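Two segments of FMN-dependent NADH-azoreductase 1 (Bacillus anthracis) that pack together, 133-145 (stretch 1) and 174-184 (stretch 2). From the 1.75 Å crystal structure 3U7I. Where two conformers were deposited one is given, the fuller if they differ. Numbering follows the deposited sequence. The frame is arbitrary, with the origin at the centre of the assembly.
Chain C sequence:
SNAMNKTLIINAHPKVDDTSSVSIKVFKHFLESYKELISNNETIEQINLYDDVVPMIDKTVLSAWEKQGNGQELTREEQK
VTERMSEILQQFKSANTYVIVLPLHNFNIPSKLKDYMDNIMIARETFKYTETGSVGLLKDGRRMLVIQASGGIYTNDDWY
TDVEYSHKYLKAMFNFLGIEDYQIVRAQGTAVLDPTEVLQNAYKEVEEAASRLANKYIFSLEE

Stretch 1, residues 133-145: GSVGLLKDGRRML
Stretch 2, residues 174-184: FNFLGIEDYQI

Parallel strands exchange hydrogen bonds in an alternating pattern, in which one residue reaches with its N and O to the two neighbours of its partner, and residues 133-145 and 174-184 of this azoreductase give a compact example. Met144, a selenomethionine here, is the bridging residue: its N donates to Asp181 O at 2.8 Å (N-H...O angle 157°), and its O accepts from Gln183 N at 3.0 Å (155°). Tyr182, paired between them, lies with its CA 4.9 Å from Met144 CA, and Leu145 CA and Gln183 CA are likewise 4.9 Å apart. The strands run at 7° to one another in extended conformation, with Met144 at phi/psi -133/134 and Tyr182 at -127/134. Weaker CA-H...O contacts fill the ladder, from Tyr182 CA to Met144 O at 3.4 Å and from Leu145 CA to Gln183 O at 3.3 Å.

The third direct hydrogen bond is made at the last helical residue, Leu177: Leu138 N donates to Leu177 O at 2.9 Å, with a bent angle of 140°. Beyond it the chain leaves helical geometry at Gly178 (phi/psi 118/-3), whose missing side chain is essential, since a CB would lie 2.6 Å from Leu138 O and 2.8 Å from Lys139 CG, and at these backbone angles it would also jam against the carbonyl O of the residue before. Gly136 has unremarkable backbone angles (-79/149), so there the constraint is the contact alone. Its CA sits 3.2 Å from Phe176 O, and a CB would fall 2.1 Å from that same oxygen. Two glycines thus let the backbones come together, with Gly136 CA 3.9 Å from Leu177 CA and Lys139 CA 4.1 Å from Gly178 CA.

Water completes the polar network. One molecule accepts from Gly136 N (2.9 Å) and Lys139 NZ (2.7 Å) and donates to Phe176 O (2.6 Å). A second accepts from Lys139 NZ at 2.7 Å and donates to Asn175 O at 2.7 Å and Glu180 OE2 at 2.9 Å, while another donates to Arg142 O at 2.7 Å and accepts from Glu180 N at 2.9 Å. Within the first stretch, Arg142 (chi1 m, chi2 and chi3 t) forms a salt bridge with Asp140 (chi1 p), NE to OD2 2.8 Å; this spans the turn that precedes the strand.

Apolar packing centres on Met144 (chi1 t, chi2 p, chi3 p). Its CE lies over one face of the Phe174 ring (chi1 m, chi2 -80°), 3.5 Å from the centroid and 15° off the normal, a CH-pi contact. On the same side of the sheet, Met144 CG approaches Tyr182 CD1 (chi1 t) at 3.9 Å, and Met144 CB meets Ile179 CG2 (chi1 m, chi2 t) at 4.0 Å. The other face carries Leu145 (chi1 t, chi2 p) and Gln183 (chi1 and chi2 t), whose CD1 and CG approach to 3.7 Å. Farther out, Ser134 (chi1 p) places OG 3.4 Å from CZ of Phe176 (chi1 t, chi2 62°), at the ring edge. Together the stretches bury 857 Å².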

# COMPACT_ATOMS: atom_id res chain seq x y z
N GLY C 133 6.80 -20.03 12.43
CA GLY C 133 6.51 -18.85 11.63
C GLY C 133 7.66 -18.44 10.72
O GLY C 133 8.04 -19.19 9.81
N SER C 134 8.20 -17.25 10.95
CA SER C 134 9.38 -16.77 10.24
C SER C 134 10.16 -15.78 11.10
O SER C 134 9.71 -15.38 12.17
CB SER C 134 9.00 -16.13 8.89
OG SER C 134 8.03 -15.12 9.06
N VAL C 135 11.34 -15.40 10.62
CA VAL C 135 12.21 -14.48 11.35
C VAL C 135 12.99 -13.60 10.36
O VAL C 135 13.25 -14.02 9.23
CB VAL C 135 13.16 -15.24 12.33
CG1 VAL C 135 14.06 -16.21 11.58
CG2 VAL C 135 13.98 -14.27 13.17
N GLY C 136 13.33 -12.38 10.79
CA GLY C 136 14.09 -11.47 9.96
C GLY C 136 15.57 -11.81 9.99
O GLY C 136 16.08 -12.32 11.00
N LEU C 137 16.26 -11.54 8.88
CA LEU C 137 17.68 -11.86 8.74
C LEU C 137 18.60 -10.65 8.88
O LEU C 137 19.82 -10.80 8.89
CB LEU C 137 17.94 -12.57 7.41
CG LEU C 137 17.28 -13.93 7.25
CD1 LEU C 137 17.71 -14.57 5.96
CD2 LEU C 137 17.63 -14.82 8.44
N LEU C 138 18.02 -9.46 8.97
CA LEU C 138 18.82 -8.24 9.09
C LEU C 138 18.80 -7.71 10.52
O LEU C 138 18.48 -6.54 10.76
CB LEU C 138 18.31 -7.16 8.13
CG LEU C 138 18.22 -7.56 6.65
CD1 LEU C 138 17.69 -6.40 5.83
CD2 LEU C 138 19.56 -8.04 6.11
N LYS C 139 19.15 -8.57 11.47
CA LYS C 139 19.15 -8.19 12.88
C LYS C 139 20.55 -7.77 13.32
O LYS C 139 21.11 -8.34 14.26
CB LYS C 139 18.65 -9.36 13.74
CG LYS C 139 17.38 -10.01 13.21
CD LYS C 139 16.45 -10.46 14.32
CE LYS C 139 15.13 -10.98 13.75
NZ LYS C 139 13.94 -10.47 14.48
N ASP C 140 21.11 -6.76 12.66
CA ASP C 140 22.50 -6.36 12.89
C ASP C 140 22.70 -4.86 13.17
O ASP C 140 23.75 -4.30 12.84
CB ASP C 140 23.39 -6.80 11.71
CG ASP C 140 22.72 -6.57 10.35
OD1 ASP C 140 23.28 -7.02 9.33
OD2 ASP C 140 21.63 -5.97 10.30
N GLY C 141 21.70 -4.22 13.79
CA GLY C 141 21.84 -2.83 14.22
C GLY C 141 21.68 -1.76 13.15
O GLY C 141 22.23 -0.66 13.26
N ARG C 142 20.90 -2.06 12.11
CA ARG C 142 20.63 -1.08 11.07
C ARG C 142 19.65 -0.04 11.59
O ARG C 142 18.98 -0.26 12.60
CB ARG C 142 20.09 -1.76 9.81
CG ARG C 142 20.98 -2.89 9.33
CD ARG C 142 20.43 -3.61 8.10
NE ARG C 142 21.26 -4.77 7.81
CZ ARG C 142 21.74 -5.11 6.62
NH1 ARG C 142 22.49 -6.20 6.50
NH2 ARG C 142 21.47 -4.37 5.54
N ARG C 143 19.57 1.10 10.90
CA ARG C 143 18.74 2.21 11.36
C ARG C 143 17.82 2.71 10.25
O ARG C 143 18.18 2.71 9.07
CB ARG C 143 19.59 3.37 11.88
CG ARG C 143 20.58 3.01 12.96
CD ARG C 143 21.97 2.68 12.38
NE ARG C 143 22.49 3.77 11.55
CZ ARG C 143 23.20 4.80 12.02
NH1 ARG C 143 23.48 4.89 13.32
NH2 ARG C 143 23.63 5.74 11.19
N MSE C 144 16.64 3.17 10.64
CA MSE C 144 15.67 3.67 9.68
C MSE C 144 15.08 4.99 10.14
O MSE C 144 14.69 5.15 11.31
CB MSE C 144 14.55 2.64 9.43
CG MSE C 144 13.28 3.22 8.79
SE MSE C 144 13.37 3.64 6.86
CE MSE C 144 13.63 1.83 6.16
N LEU C 145 15.02 5.95 9.22
CA LEU C 145 14.36 7.23 9.45
C LEU C 145 13.31 7.42 8.37
O LEU C 145 13.60 7.28 7.18
CB LEU C 145 15.37 8.38 9.40
CG LEU C 145 14.78 9.79 9.53
CD1 LEU C 145 14.29 10.06 10.96
CD2 LEU C 145 15.80 10.84 9.09
N PHE C 174 9.76 -3.32 9.03
CA PHE C 174 11.20 -3.19 9.28
C PHE C 174 11.61 -3.82 10.58
O PHE C 174 12.70 -4.40 10.65
CB PHE C 174 11.70 -1.75 9.08
CG PHE C 174 11.71 -1.35 7.63
CD1 PHE C 174 12.73 -1.75 6.80
CD2 PHE C 174 10.64 -0.64 7.08
CE1 PHE C 174 12.73 -1.41 5.45
CE2 PHE C 174 10.63 -0.30 5.75
CZ PHE C 174 11.67 -0.69 4.93
N ASN C 175 10.74 -3.76 11.59
CA ASN C 175 11.01 -4.44 12.85
C ASN C 175 11.07 -5.95 12.63
O ASN C 175 11.94 -6.66 13.17
CB ASN C 175 9.99 -4.10 13.93
CG ASN C 175 10.39 -4.65 15.29
OD1 ASN C 175 11.05 -3.97 16.09
ND2 ASN C 175 10.01 -5.90 15.56
N PHE C 176 10.14 -6.44 11.82
CA PHE C 176 10.15 -7.84 11.41
C PHE C 176 11.49 -8.23 10.78
O PHE C 176 12.08 -9.24 11.15
CB PHE C 176 8.99 -8.13 10.46
CG PHE C 176 9.08 -9.47 9.81
CD1 PHE C 176 9.05 -10.62 10.58
CD2 PHE C 176 9.18 -9.57 8.43
CE1 PHE C 176 9.13 -11.87 9.98
CE2 PHE C 176 9.25 -10.82 7.82
CZ PHE C 176 9.23 -11.97 8.60
N LEU C 177 11.97 -7.44 9.82
CA LEU C 177 13.23 -7.72 9.15
C LEU C 177 14.41 -7.70 10.12
O LEU C 177 15.46 -8.29 9.85
CB LEU C 177 13.47 -6.74 7.99
CG LEU C 177 12.50 -6.86 6.81
CD1 LEU C 177 12.94 -5.99 5.62
CD2 LEU C 177 12.33 -8.32 6.40
N GLY C 178 14.24 -7.02 11.25
CA GLY C 178 15.28 -6.89 12.26
C GLY C 178 15.72 -5.46 12.51
O GLY C 178 16.57 -5.19 13.36
N ILE C 179 15.16 -4.54 11.74
CA ILE C 179 15.52 -3.13 11.86
C ILE C 179 14.64 -2.49 12.95
O ILE C 179 13.48 -2.14 12.72
CB ILE C 179 15.43 -2.39 10.48
CG1 ILE C 179 16.26 -3.15 9.43
CG2 ILE C 179 15.86 -0.94 10.61
CD1 ILE C 179 15.97 -2.77 8.00
N GLU C 180 15.21 -2.38 14.14
CA GLU C 180 14.46 -1.99 15.32
C GLU C 180 14.70 -0.54 15.72
O GLU C 180 13.93 0.03 16.50
CB GLU C 180 14.78 -2.93 16.47
CG GLU C 180 14.44 -4.37 16.16
CD GLU C 180 14.60 -5.28 17.35
OE1 GLU C 180 15.45 -4.99 18.22
OE2 GLU C 180 13.86 -6.29 17.42
N ASP C 181 15.77 0.05 15.20
CA ASP C 181 16.06 1.47 15.40
C ASP C 181 15.28 2.29 14.37
O ASP C 181 15.73 2.47 13.23
CB ASP C 181 17.56 1.73 15.29
CG ASP C 181 17.95 3.14 15.74
OD1 ASP C 181 17.13 4.07 15.65
OD2 ASP C 181 19.11 3.31 16.17
N TYR C 182 14.11 2.76 14.76
CA TYR C 182 13.17 3.41 13.86
C TYR C 182 12.75 4.78 14.40
O TYR C 182 12.43 4.92 15.58
CB TYR C 182 11.94 2.52 13.67
CG TYR C 182 10.83 3.09 12.83
CD1 TYR C 182 10.63 2.67 11.53
CD2 TYR C 182 9.95 4.04 13.34
CE1 TYR C 182 9.61 3.17 10.75
CE2 TYR C 182 8.92 4.55 12.57
CZ TYR C 182 8.76 4.10 11.26
OH TYR C 182 7.73 4.59 10.46
N GLN C 183 12.77 5.78 13.54
CA GLN C 183 12.22 7.08 13.86
C GLN C 183 11.41 7.58 12.69
O GLN C 183 11.79 7.41 11.53
CB GLN C 183 13.31 8.10 14.17
CG GLN C 183 12.77 9.53 14.27
CD GLN C 183 13.78 10.52 14.77
OE1 GLN C 183 14.99 10.27 14.73
NE2 GLN C 183 13.30 11.67 15.25
N ILE C 184 10.27 8.18 12.99
CA ILE C 184 9.53 8.92 11.97
C ILE C 184 9.44 10.41 12.33
O ILE C 184 9.09 10.79 13.46
CB ILE C 184 8.12 8.32 11.71
CG1 ILE C 184 7.39 9.16 10.67
CG2 ILE C 184 7.33 8.19 13.01
CD1 ILE C 184 6.18 8.49 10.07
O HOH W 1 11.86 -11.14 12.93
O HOH W 2 13.29 -7.96 15.14
O HOH W 3 19.40 -4.85 15.28
O HOH W 4 18.06 -1.95 14.55
O HOH W 5 16.41 5.74 13.32